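Long-range contacts in putative hydroxymethylglutaryl-CoA synthase (Streptococcus mutans, PDB 3SQZ), which probably condenses acetyl-CoA with acetoacetyl-CoA to make hydroxymethylglutaryl-CoA, and has a thiolase fold that binds coenzyme A: residues A[235-246]-A[339-349]; A[296-305]-A[318-329]. All blocks are in the same frame, centred on the assembly; numbering follows the deposited sequence.

Interaction 1 of 2, residues A[235-246]-A[339-349]; sequences STKQYLDMLKTT and FSYGSGAVAEI. With COA (coenzyme A), chain D.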
loop_
_atom_site.group_PDB
_atom_site.type_symbol
_atom_site.label_atom_id
_atom_site.label_comp_id
_atom_site.label_asym_id
_atom_site.label_seq_id
_atom_site.Cartn_x
_atom_site.Cartn_y
_atom_site.Cartn_z
ATOM N N SER A 235 -16.018 6.611 -9.142
ATOM C CA SER A 235 -14.637 6.629 -8.693
ATOM C C SER A 235 -13.681 6.225 -9.822
ATOM O O SER A 235 -12.637 6.835 -10.001
ATOM C CB SER A 235 -14.437 5.750 -7.472
ATOM O OG SER A 235 -13.159 6.001 -6.936
ATOM N N THR A 236 -14.052 5.208 -10.592
ATOM C CA THR A 236 -13.246 4.790 -11.734
ATOM C C THR A 236 -13.088 5.934 -12.728
ATOM O O THR A 236 -11.985 6.218 -13.192
ATOM C CB THR A 236 -13.868 3.571 -12.416
ATOM O OG1 THR A 236 -13.676 2.425 -11.579
ATOM C CG2 THR A 236 -13.233 3.324 -13.789
ATOM N N LYS A 237 -14.191 6.606 -13.043
ATOM C CA LYS A 237 -14.141 7.719 -13.985
ATOM C C LYS A 237 -13.241 8.850 -13.481
ATOM O O LYS A 237 -12.486 9.448 -14.251
ATOM C CB LYS A 237 -15.544 8.254 -14.264
ATOM C CG LYS A 237 -15.591 9.436 -15.228
ATOM N N GLN A 238 -13.324 9.150 -12.188
ATOM C CA GLN A 238 -12.522 10.224 -11.610
ATOM C C GLN A 238 -11.054 9.834 -11.508
ATOM O O GLN A 238 -10.169 10.661 -11.733
ATOM C CB GLN A 238 -13.093 10.647 -10.262
ATOM C CG GLN A 238 -14.416 11.367 -10.410
ATOM C CD GLN A 238 -14.270 12.676 -11.155
ATOM O OE1 GLN A 238 -13.407 13.493 -10.829
ATOM N NE2 GLN A 238 -15.098 12.874 -12.176
ATOM N N TYR A 239 -10.793 8.585 -11.142
ATOM C CA TYR A 239 -9.421 8.046 -11.136
ATOM C C TYR A 239 -8.816 8.258 -12.527
ATOM O O TYR A 239 -7.694 8.758 -12.660
ATOM C CB TYR A 239 -9.437 6.556 -10.705
ATOM C CG TYR A 239 -8.172 5.672 -10.850
ATOM C CD1 TYR A 239 -7.715 5.268 -12.104
ATOM C CD2 TYR A 239 -7.506 5.157 -9.723
ATOM C CE1 TYR A 239 -6.602 4.418 -12.239
ATOM C CE2 TYR A 239 -6.386 4.304 -9.851
ATOM C CZ TYR A 239 -5.936 3.937 -11.110
ATOM O OH TYR A 239 -4.840 3.093 -11.254
ATOM N N LEU A 240 -9.561 7.884 -13.564
ATOM C CA LEU A 240 -9.051 7.991 -14.931
ATOM C C LEU A 240 -8.904 9.433 -15.413
ATOM O O LEU A 240 -7.956 9.751 -16.128
ATOM C CB LEU A 240 -9.910 7.172 -15.899
ATOM C CG LEU A 240 -9.871 5.666 -15.649
ATOM C CD1 LEU A 240 -10.908 4.952 -16.500
ATOM C CD2 LEU A 240 -8.481 5.107 -15.928
ATOM N N ASP A 241 -9.819 10.314 -15.014
ATOM C CA ASP A 241 -9.708 11.711 -15.425
ATOM C C ASP A 241 -8.570 12.444 -14.711
ATOM O O ASP A 241 -7.873 13.263 -15.314
ATOM C CB ASP A 241 -11.019 12.466 -15.231
ATOM C CG ASP A 241 -10.970 13.848 -15.847
ATOM O OD1 ASP A 241 -10.898 13.932 -17.090
ATOM O OD2 ASP A 241 -10.983 14.847 -15.096
ATOM N N MET A 242 -8.383 12.167 -13.425
ATOM C CA MET A 242 -7.265 12.762 -12.717
ATOM C C MET A 242 -5.943 12.208 -13.233
ATOM O O MET A 242 -4.958 12.932 -13.316
ATOM C CB MET A 242 -7.422 12.588 -11.214
ATOM C CG MET A 242 -8.613 13.366 -10.696
ATOM S SD MET A 242 -8.652 13.532 -8.913
ATOM C CE MET A 242 -7.309 14.680 -8.611
ATOM N N LEU A 243 -5.931 10.938 -13.617
ATOM C CA LEU A 243 -4.743 10.379 -14.250
ATOM C C LEU A 243 -4.440 11.109 -15.562
ATOM O O LEU A 243 -3.327 11.592 -15.783
ATOM C CB LEU A 243 -4.928 8.887 -14.503
ATOM C CG LEU A 243 -3.855 8.190 -15.336
ATOM C CD1 LEU A 243 -2.480 8.229 -14.687
ATOM C CD2 LEU A 243 -4.277 6.759 -15.606
ATOM N N LYS A 244 -5.441 11.194 -16.431
ATOM C CA LYS A 244 -5.260 11.824 -17.733
ATOM C C LYS A 244 -4.778 13.266 -17.616
ATOM O O LYS A 244 -3.813 13.665 -18.274
ATOM C CB LYS A 244 -6.568 11.787 -18.530
ATOM C CG LYS A 244 -6.518 12.550 -19.850
ATOM C CD LYS A 244 -7.868 12.541 -20.548
ATOM C CE LYS A 244 -7.815 13.305 -21.867
ATOM N NZ LYS A 244 -9.068 13.153 -22.657
ATOM N N THR A 245 -5.453 14.047 -16.777
ATOM C CA THR A 245 -5.161 15.474 -16.681
ATOM C C THR A 245 -3.842 15.744 -15.962
ATOM O O THR A 245 -3.104 16.659 -16.326
ATOM C CB THR A 245 -6.316 16.270 -16.022
ATOM O OG1 THR A 245 -6.608 15.734 -14.726
ATOM C CG2 THR A 245 -7.567 16.221 -16.889
ATOM N N THR A 246 -3.536 14.952 -14.938
ATOM C CA THR A 246 -2.281 15.150 -14.222
ATOM C C THR A 246 -1.099 14.741 -15.104
ATOM O O THR A 246 -0.083 15.429 -15.156
ATOM C CB THR A 246 -2.257 14.408 -12.874
ATOM O OG1 THR A 246 -3.429 14.753 -12.120
ATOM C CG2 THR A 246 -1.020 14.795 -12.073
ATOM N N PHE A 339 1.882 6.736 -10.564
ATOM C CA PHE A 339 0.640 7.490 -10.461
ATOM C C PHE A 339 -0.079 7.128 -9.184
ATOM O O PHE A 339 -0.592 6.010 -9.041
ATOM C CB PHE A 339 -0.318 7.204 -11.617
ATOM C CG PHE A 339 -1.716 7.742 -11.371
ATOM C CD1 PHE A 339 -1.950 9.114 -11.360
ATOM C CD2 PHE A 339 -2.786 6.893 -11.133
ATOM C CE1 PHE A 339 -3.223 9.627 -11.134
ATOM C CE2 PHE A 339 -4.055 7.408 -10.905
ATOM C CZ PHE A 339 -4.276 8.772 -10.907
ATOM N N SER A 340 -0.110 8.072 -8.258
ATOM C CA SER A 340 -0.796 7.890 -6.992
ATOM C C SER A 340 -2.161 8.554 -7.039
ATOM O O SER A 340 -2.309 9.634 -7.599
ATOM C CB SER A 340 0.051 8.492 -5.868
ATOM O OG SER A 340 -0.557 8.336 -4.597
ATOM N N TYR A 341 -3.155 7.878 -6.475
ATOM C CA TYR A 341 -4.500 8.418 -6.351
ATOM C C TYR A 341 -5.017 8.180 -4.948
ATOM O O TYR A 341 -4.706 7.168 -4.310
ATOM C CB TYR A 341 -5.452 7.747 -7.352
ATOM C CG TYR A 341 -6.897 8.254 -7.331
ATOM C CD1 TYR A 341 -7.256 9.415 -8.008
ATOM C CD2 TYR A 341 -7.896 7.565 -6.649
ATOM C CE1 TYR A 341 -8.561 9.875 -8.004
ATOM C CE2 TYR A 341 -9.217 8.019 -6.638
ATOM C CZ TYR A 341 -9.540 9.182 -7.311
ATOM O OH TYR A 341 -10.833 9.665 -7.318
ATOM N N GLY A 342 -5.811 9.126 -4.474
ATOM C CA GLY A 342 -6.615 8.935 -3.285
ATOM C C GLY A 342 -7.977 9.536 -3.552
ATOM O O GLY A 342 -8.090 10.627 -4.103
ATOM N N SER A 343 -9.021 8.829 -3.156
ATOM C CA SER A 343 -10.377 9.332 -3.304
ATOM C C SER A 343 -10.597 10.635 -2.550
ATOM O O SER A 343 -9.916 10.929 -1.558
ATOM C CB SER A 343 -11.370 8.275 -2.835
ATOM O OG SER A 343 -11.417 7.192 -3.750
ATOM N N GLY A 344 -11.549 11.419 -3.026
ATOM C CA GLY A 344 -11.905 12.634 -2.338
ATOM C C GLY A 344 -11.618 13.997 -2.956
ATOM O O GLY A 344 -12.350 14.918 -2.614
ATOM N N ALA A 345 -10.611 14.212 -3.816
ATOM C CA ALA A 345 -9.620 13.282 -4.344
ATOM C C ALA A 345 -8.327 14.061 -4.570
ATOM O O ALA A 345 -8.350 15.264 -4.853
ATOM C CB ALA A 345 -10.096 12.684 -5.677
ATOM N N VAL A 346 -7.206 13.355 -4.472
ATOM C CA VAL A 346 -5.885 13.915 -4.717
ATOM C C VAL A 346 -5.098 12.906 -5.535
ATOM O O VAL A 346 -5.162 11.703 -5.264
ATOM C CB VAL A 346 -5.138 14.202 -3.387
ATOM C CG1 VAL A 346 -3.734 14.741 -3.641
ATOM C CG2 VAL A 346 -5.943 15.170 -2.524
ATOM N N ALA A 347 -4.381 13.389 -6.545
ATOM C CA ALA A 347 -3.525 12.531 -7.354
ATOM C C ALA A 347 -2.144 13.141 -7.454
ATOM O O ALA A 347 -1.988 14.352 -7.316
ATOM C CB ALA A 347 -4.113 12.341 -8.741
ATOM N N GLU A 348 -1.138 12.315 -7.713
ATOM C CA GLU A 348 0.203 12.842 -7.893
ATOM C C GLU A 348 1.011 11.906 -8.763
ATOM O O GLU A 348 0.913 10.684 -8.625
ATOM C CB GLU A 348 0.900 13.079 -6.543
ATOM C CG GLU A 348 2.299 13.665 -6.667
ATOM C CD GLU A 348 2.874 14.188 -5.355
ATOM O OE1 GLU A 348 2.115 14.503 -4.407
ATOM O OE2 GLU A 348 4.115 14.271 -5.271
ATOM N N ILE A 349 1.790 12.486 -9.672
ATOM C CA ILE A 349 2.751 11.746 -10.470
ATOM C C ILE A 349 4.154 12.092 -10.006
ATOM O O ILE A 349 4.481 13.267 -9.802
ATOM C CB ILE A 349 2.580 12.056 -11.950
ATOM C CG1 ILE A 349 1.194 11.579 -12.367
ATOM C CG2 ILE A 349 3.702 11.408 -12.778
ATOM C CD1 ILE A 349 0.805 11.964 -13.736
HETATM N N1A COA D . -17.063 -12.136 -16.777
HETATM C C2A COA D . -16.112 -11.188 -16.911
HETATM N N3A COA D . -16.301 -9.933 -16.359
HETATM C C4A COA D . -17.450 -9.665 -15.681
HETATM C C5A COA D . -18.438 -10.639 -15.539
HETATM C C6A COA D . -18.253 -11.857 -16.076
HETATM N N6A COA D . -19.256 -12.870 -15.932
HETATM N N7A COA D . -19.475 -10.104 -14.819
HETATM C C8A COA D . -19.166 -8.840 -14.515
HETATM N N9A COA D . -17.895 -8.576 -15.084
HETATM C C1B COA D . -17.106 -7.369 -14.881
HETATM C C2B COA D . -17.219 -6.071 -15.728
HETATM O O2B COA D . -17.749 -5.894 -16.963
HETATM C C3B COA D . -16.137 -5.218 -15.090
HETATM O O3B COA D . -15.006 -4.753 -15.715
HETATM P P3B COA D . -15.033 -3.572 -16.711
HETATM O O7A COA D . -15.174 -2.230 -15.903
HETATM O O8A COA D . -13.647 -3.643 -17.427
HETATM O O9A COA D . -16.169 -3.746 -17.684
HETATM C C4B COA D . -16.202 -5.654 -13.677
HETATM O O4B COA D . -16.160 -7.089 -13.807
HETATM C C5B COA D . -16.887 -4.920 -12.575
HETATM O O5B COA D . -18.251 -5.035 -12.875
HETATM P P1A COA D . -19.327 -4.345 -11.943
HETATM O O1A COA D . -19.032 -2.797 -11.830
HETATM O O2A COA D . -20.716 -4.599 -12.493
HETATM O O3A COA D . -19.151 -5.023 -10.513
HETATM P P2A COA D . -19.687 -4.406 -9.151
HETATM O O4A COA D . -21.035 -3.625 -9.373
HETATM O O5A COA D . -19.894 -5.521 -8.151
HETATM O O6A COA D . -18.596 -3.383 -8.584
HETATM C CBP COA D . -16.389 -2.466 -8.148
HETATM C CCP COA D . -17.223 -3.512 -8.845
HETATM C CDP COA D . -16.783 -1.119 -8.650
HETATM C CEP COA D . -14.922 -2.689 -8.427
HETATM C CAP COA D . -16.655 -2.588 -6.674
HETATM O OAP COA D . -16.072 -3.705 -6.136
HETATM C C9P COA D . -16.271 -1.342 -5.899
HETATM O O9P COA D . -16.942 -0.315 -5.920
HETATM N N8P COA D . -15.059 -1.460 -5.070
HETATM C C7P COA D . -14.481 -0.303 -4.412
HETATM C C6P COA D . -13.800 0.663 -5.358
HETATM C C5P COA D . -13.071 1.800 -4.639
HETATM O O5P COA D . -12.717 1.689 -3.488
HETATM N N4P COA D . -12.729 2.979 -5.388
HETATM C C3P COA D . -11.935 4.042 -4.753
HETATM C C2P COA D . -10.529 4.220 -5.254
HETATM S S1P COA D . -10.323 4.254 -7.005
#
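A helix packed on a beta hairpin beside the thiol end of coenzyme A joins residues 235-246 to 339-349, with an aromatic cluster of Tyr239, Phe339 and Tyr341 at its middle. The Phe339 ring turns an edge to Tyr239, a T-shaped pair with planes at 83°, and its CE2 stands over the centre of the tyrosine face, 4.0 Å from Tyr239 CZ. One face of Phe339 is taken by Leu243, whose CD1 sits 3.4 Å from Phe339 CG in a close CH-pi contact. Tyr341 has CG anti to the backbone N (chi1 -179°), which lifts its ring from the strand to the helix, where Tyr239 CA lies over one face, 3.7 Å from Tyr341 CE1. Met242 adds a Met-aromatic contact: its SD meets the edge of that ring, 3.8 Å from Tyr341 CE1, and also rests 3.6 Å from Ala345 CB. A bend at chi3 (71°) carries the methyl on to Ala347. Farther along, Thr246 CG2 packs 3.8 Å from Ile349 CD1.

No hydrogen bond crosses between the segments; the polar ends turn to other parts of the chain. Ser235, Tyr341 and Ser343 all bond through their hydroxyls to Asp218 OD1, while Tyr239 OH bonds to the carbonyl of His267, a predicted catalytic residue. Beside this polar group runs the pantetheine tail, with coenzyme A S1P 3.9 Å from Tyr341 CE2. A helix laid on adjacent antiparallel strands, with its apolar side against the sheet and Ser235 next to the cofactor, is the layered alpha-on-beta packing of the thiolase fold.

Interaction 2 of 2, residues A[296-305]-A[318-329]; sequences VNFEASILYS and LGLLSLLENSQN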
loop_
_atom_site.group_PDB
_atom_site.type_symbol
_atom_site.label_atom_id
_atom_site.label_comp_id
_atom_site.label_asym_id
_atom_site.label_seq_id
_atom_site.Cartn_x
_atom_site.Cartn_y
_atom_site.Cartn_z
ATOM N N VAL A 296 4.552 -5.961 -20.365
ATOM C CA VAL A 296 5.109 -7.012 -19.525
ATOM C C VAL A 296 5.376 -6.480 -18.117
ATOM O O VAL A 296 5.122 -7.166 -17.121
ATOM C CB VAL A 296 6.398 -7.594 -20.156
ATOM C CG1 VAL A 296 7.208 -8.366 -19.134
ATOM C CG2 VAL A 296 6.052 -8.473 -21.357
ATOM N N ASN A 297 5.888 -5.256 -18.028
ATOM C CA ASN A 297 6.143 -4.656 -16.722
ATOM C C ASN A 297 4.853 -4.328 -15.980
ATOM O O ASN A 297 4.778 -4.500 -14.758
ATOM C CB ASN A 297 7.070 -3.451 -16.832
ATOM C CG ASN A 297 8.507 -3.858 -17.098
ATOM O OD1 ASN A 297 9.342 -3.048 -17.535
ATOM N ND2 ASN A 297 8.802 -5.122 -16.856
ATOM N N PHE A 298 3.829 -3.896 -16.705
ATOM C CA PHE A 298 2.527 -3.722 -16.082
ATOM C C PHE A 298 2.028 -5.041 -15.463
ATOM O O PHE A 298 1.599 -5.086 -14.300
ATOM C CB PHE A 298 1.480 -3.171 -17.049
ATOM C CG PHE A 298 0.124 -3.140 -16.436
ATOM C CD1 PHE A 298 -0.209 -2.139 -15.533
ATOM C CD2 PHE A 298 -0.783 -4.167 -16.661
ATOM C CE1 PHE A 298 -1.436 -2.137 -14.900
ATOM C CE2 PHE A 298 -2.014 -4.167 -16.028
ATOM C CZ PHE A 298 -2.338 -3.150 -15.148
ATOM N N GLU A 299 2.103 -6.122 -16.233
ATOM C CA GLU A 299 1.665 -7.422 -15.743
ATOM C C GLU A 299 2.471 -7.857 -14.515
ATOM O O GLU A 299 1.915 -8.412 -13.568
ATOM C CB GLU A 299 1.741 -8.462 -16.859
ATOM C CG GLU A 299 0.785 -8.170 -18.009
ATOM C CD GLU A 299 -0.675 -8.253 -17.605
ATOM O OE1 GLU A 299 -1.021 -9.107 -16.760
ATOM O OE2 GLU A 299 -1.482 -7.465 -18.145
ATOM N N ALA A 300 3.776 -7.595 -14.520
ATOM C CA ALA A 300 4.605 -7.906 -13.360
ATOM C C ALA A 300 4.126 -7.131 -12.133
ATOM O O ALA A 300 4.114 -7.659 -11.024
ATOM C CB ALA A 300 6.067 -7.586 -13.648
ATOM N N SER A 301 3.737 -5.876 -12.336
ATOM C CA SER A 301 3.371 -4.991 -11.236
ATOM C C SER A 301 2.076 -5.374 -10.527
ATOM O O SER A 301 1.872 -4.981 -9.379
ATOM C CB SER A 301 3.318 -3.527 -11.697
ATOM O OG SER A 301 2.104 -3.218 -12.363
ATOM N N ILE A 302 1.203 -6.139 -11.188
ATOM C CA ILE A 302 -0.077 -6.496 -10.573
ATOM C C ILE A 302 -0.104 -7.891 -9.949
ATOM O O ILE A 302 -1.102 -8.282 -9.350
ATOM C CB ILE A 302 -1.264 -6.326 -11.557
ATOM C CG1 ILE A 302 -1.193 -7.334 -12.713
ATOM C CG2 ILE A 302 -1.328 -4.890 -12.074
ATOM C CD1 ILE A 302 -2.400 -7.256 -13.640
ATOM N N LEU A 303 0.996 -8.626 -10.064
ATOM C CA LEU A 303 1.032 -10.009 -9.601
ATOM C C LEU A 303 0.674 -10.157 -8.122
ATOM O O LEU A 303 -0.124 -11.013 -7.758
ATOM C CB LEU A 303 2.418 -10.585 -9.849
ATOM C CG LEU A 303 2.634 -11.971 -10.442
ATOM C CD1 LEU A 303 1.638 -12.295 -11.543
ATOM C CD2 LEU A 303 4.047 -12.025 -10.986
ATOM N N TYR A 304 1.261 -9.332 -7.262
ATOM C CA TYR A 304 0.981 -9.472 -5.833
ATOM C C TYR A 304 -0.445 -9.049 -5.493
ATOM O O TYR A 304 -1.132 -9.716 -4.715
ATOM C CB TYR A 304 1.991 -8.706 -4.978
ATOM C CG TYR A 304 3.413 -9.216 -5.081
ATOM C CD1 TYR A 304 3.699 -10.485 -5.577
ATOM C CD2 TYR A 304 4.474 -8.415 -4.674
ATOM C CE1 TYR A 304 5.005 -10.937 -5.670
ATOM C CE2 TYR A 304 5.778 -8.857 -4.763
ATOM C CZ TYR A 304 6.039 -10.115 -5.267
ATOM O OH TYR A 304 7.329 -10.572 -5.370
ATOM N N SER A 305 -0.898 -7.953 -6.089
ATOM C CA SER A 305 -2.231 -7.455 -5.801
ATOM C C SER A 305 -3.323 -8.478 -6.148
ATOM O O SER A 305 -4.346 -8.552 -5.474
ATOM C CB SER A 305 -2.444 -6.127 -6.519
ATOM O OG SER A 305 -1.596 -5.140 -5.943
ATOM N N LEU A 318 3.036 -1.559 -3.212
ATOM C CA LEU A 318 3.002 -3.001 -3.397
ATOM C C LEU A 318 3.204 -3.331 -4.883
ATOM O O LEU A 318 3.918 -4.270 -5.225
ATOM C CB LEU A 318 1.685 -3.581 -2.874
ATOM C CG LEU A 318 1.511 -5.093 -3.066
ATOM C CD1 LEU A 318 2.592 -5.880 -2.337
ATOM C CD2 LEU A 318 0.124 -5.515 -2.602
ATOM N N GLY A 319 2.573 -2.562 -5.767
ATOM C CA GLY A 319 2.781 -2.758 -7.190
ATOM C C GLY A 319 4.214 -2.477 -7.610
ATOM O O GLY A 319 4.771 -3.190 -8.451
ATOM N N LEU A 320 4.825 -1.431 -7.048
ATOM C CA LEU A 320 6.240 -1.172 -7.295
ATOM C C LEU A 320 7.078 -2.392 -6.878
ATOM O O LEU A 320 7.945 -2.863 -7.619
ATOM C CB LEU A 320 6.694 0.079 -6.541
ATOM C CG LEU A 320 8.197 0.373 -6.599
ATOM C CD1 LEU A 320 8.700 0.645 -8.028
ATOM C CD2 LEU A 320 8.550 1.533 -5.673
ATOM N N LEU A 321 6.810 -2.914 -5.689
ATOM C CA LEU A 321 7.548 -4.071 -5.196
ATOM C C LEU A 321 7.351 -5.291 -6.103
ATOM O O LEU A 321 8.306 -5.981 -6.457
ATOM C CB LEU A 321 7.105 -4.375 -3.772
ATOM C CG LEU A 321 7.849 -5.496 -3.055
ATOM C CD1 LEU A 321 9.343 -5.202 -2.929
ATOM C CD2 LEU A 321 7.204 -5.726 -1.696
ATOM N N SER A 322 6.106 -5.534 -6.492
ATOM C CA SER A 322 5.774 -6.621 -7.395
ATOM C C SER A 322 6.521 -6.466 -8.729
ATOM O O SER A 322 7.083 -7.428 -9.259
ATOM C CB SER A 322 4.263 -6.631 -7.606
ATOM O OG SER A 322 3.829 -7.794 -8.287
ATOM N N LEU A 323 6.526 -5.250 -9.263
ATOM C CA LEU A 323 7.270 -4.947 -10.477
ATOM C C LEU A 323 8.748 -5.290 -10.327
ATOM O O LEU A 323 9.329 -5.977 -11.166
ATOM C CB LEU A 323 7.125 -3.463 -10.800
ATOM C CG LEU A 323 8.045 -2.939 -11.904
ATOM C CD1 LEU A 323 7.709 -3.564 -13.273
ATOM C CD2 LEU A 323 7.987 -1.418 -11.963
ATOM N N LEU A 324 9.375 -4.805 -9.261
ATOM C CA LEU A 324 10.812 -4.980 -9.120
ATOM C C LEU A 324 11.195 -6.437 -8.932
ATOM O O LEU A 324 12.255 -6.867 -9.393
ATOM C CB LEU A 324 11.348 -4.150 -7.955
ATOM C CG LEU A 324 11.144 -2.641 -8.085
ATOM C CD1 LEU A 324 11.925 -1.930 -6.994
ATOM C CD2 LEU A 324 11.547 -2.135 -9.468
ATOM N N GLU A 325 10.334 -7.194 -8.259
ATOM C CA GLU A 325 10.594 -8.598 -7.968
ATOM C C GLU A 325 10.195 -9.548 -9.102
ATOM O O GLU A 325 10.572 -10.716 -9.092
ATOM C CB GLU A 325 9.933 -9.002 -6.640
ATOM C CG GLU A 325 10.665 -8.383 -5.464
ATOM C CD GLU A 325 10.091 -8.683 -4.086
ATOM O OE1 GLU A 325 8.959 -9.208 -3.967
ATOM O OE2 GLU A 325 10.801 -8.377 -3.102
ATOM N N ASN A 326 9.456 -9.050 -10.086
ATOM C CA ASN A 326 8.933 -9.917 -11.139
ATOM C C ASN A 326 9.241 -9.519 -12.574
ATOM O O ASN A 326 9.127 -10.344 -13.473
ATOM C CB ASN A 326 7.439 -10.159 -10.941
ATOM C CG ASN A 326 7.165 -10.921 -9.670
ATOM O OD1 ASN A 326 7.290 -12.144 -9.631
ATOM N ND2 ASN A 326 6.836 -10.202 -8.607
ATOM N N SER A 327 9.654 -8.280 -12.807
ATOM C CA SER A 327 10.079 -7.914 -14.153
ATOM C C SER A 327 11.356 -8.643 -14.510
ATOM O O SER A 327 12.267 -8.761 -13.683
ATOM C CB SER A 327 10.325 -6.416 -14.276
ATOM O OG SER A 327 10.915 -6.127 -15.537
ATOM N N GLN A 328 11.436 -9.100 -15.752
ATOM C CA GLN A 328 12.640 -9.764 -16.230
ATOM C C GLN A 328 13.513 -8.838 -17.071
ATOM O O GLN A 328 14.533 -9.271 -17.614
ATOM C CB GLN A 328 12.281 -11.047 -16.981
ATOM C CG GLN A 328 11.581 -12.063 -16.083
ATOM C CD GLN A 328 11.320 -13.389 -16.769
ATOM O OE1 GLN A 328 11.266 -14.435 -16.121
ATOM N NE2 GLN A 328 11.154 -13.352 -18.084
ATOM N N ASN A 329 13.133 -7.564 -17.169
ATOM C CA ASN A 329 13.856 -6.640 -18.041
ATOM C C ASN A 329 14.380 -5.356 -17.394
ATOM O O ASN A 329 15.170 -4.649 -18.009
ATOM C CB ASN A 329 13.017 -6.288 -19.270
ATOM C CG ASN A 329 11.719 -5.622 -18.902
ATOM O OD1 ASN A 329 10.642 -6.213 -19.034
ATOM N ND2 ASN A 329 11.810 -4.394 -18.416
#
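Hydrogen bonds made by side chains hold residues 296-305 to 318-329 at three points. At one end Asn297 and Asn329 pair their amides: Asn329 ND2 gives a nearly straight bond (176°) to an in-plane lone pair of Asn297 OD1, 2.9 Å away. Asn297 ND2 adds weak bonds to Ser327 OG and Asn329 OD1; Ser327 OG also accepts from Asn329 N in an ST turn. In the middle, Ser322 OG, set anti to its own backbone N (chi1 -170°), donates to Ala300 O at 2.8 Å and accepts from Tyr304 N at 3.2 Å, bridging two backbone groups while lying over one face of the Tyr304 ring. At the other end Tyr304 OH donates to the anti lone pair of Glu325 OE1, a short 2.5 Å bond, and Arg366 pairs with the same carboxylate oxygen.

Two helices of the C-terminal family region cross here at 119°, their axes only 6.9 Å apart. Small residues permit this: Gly319 CA lies 3.2 Å from Ser301 O in a CA-H...O contact.

Packing contacts complete the interface. Leu318 CD1 meets Tyr304 CB at 3.9 Å, and Leu323 CD1 reaches Asn297 CB at 3.6 Å.

In the fold
Both contacts are largely buried, yet they work in different ways. Interaction 1 sets a helix on two strands of the mixed sheet and relies on aromatic and aliphatic surfaces, leaving its polar atoms to outside partners, some of them beside coenzyme A. Interaction 2 joins helix to helix at close range through hydrogen bonds of serine, asparagine, tyrosine and glutamate side chains, with partly exposed residues at its ends and no touch to the cofactor. Their centres lie 21 Å apart and they do not meet, but strand 335-342 is the next element after helix 315-326. Strand 263-266 is touched by both: Phe264 and Phe266 by side chains of interaction 1, Ala263 and Cys265 by Asn297 and Leu323 of interaction 2.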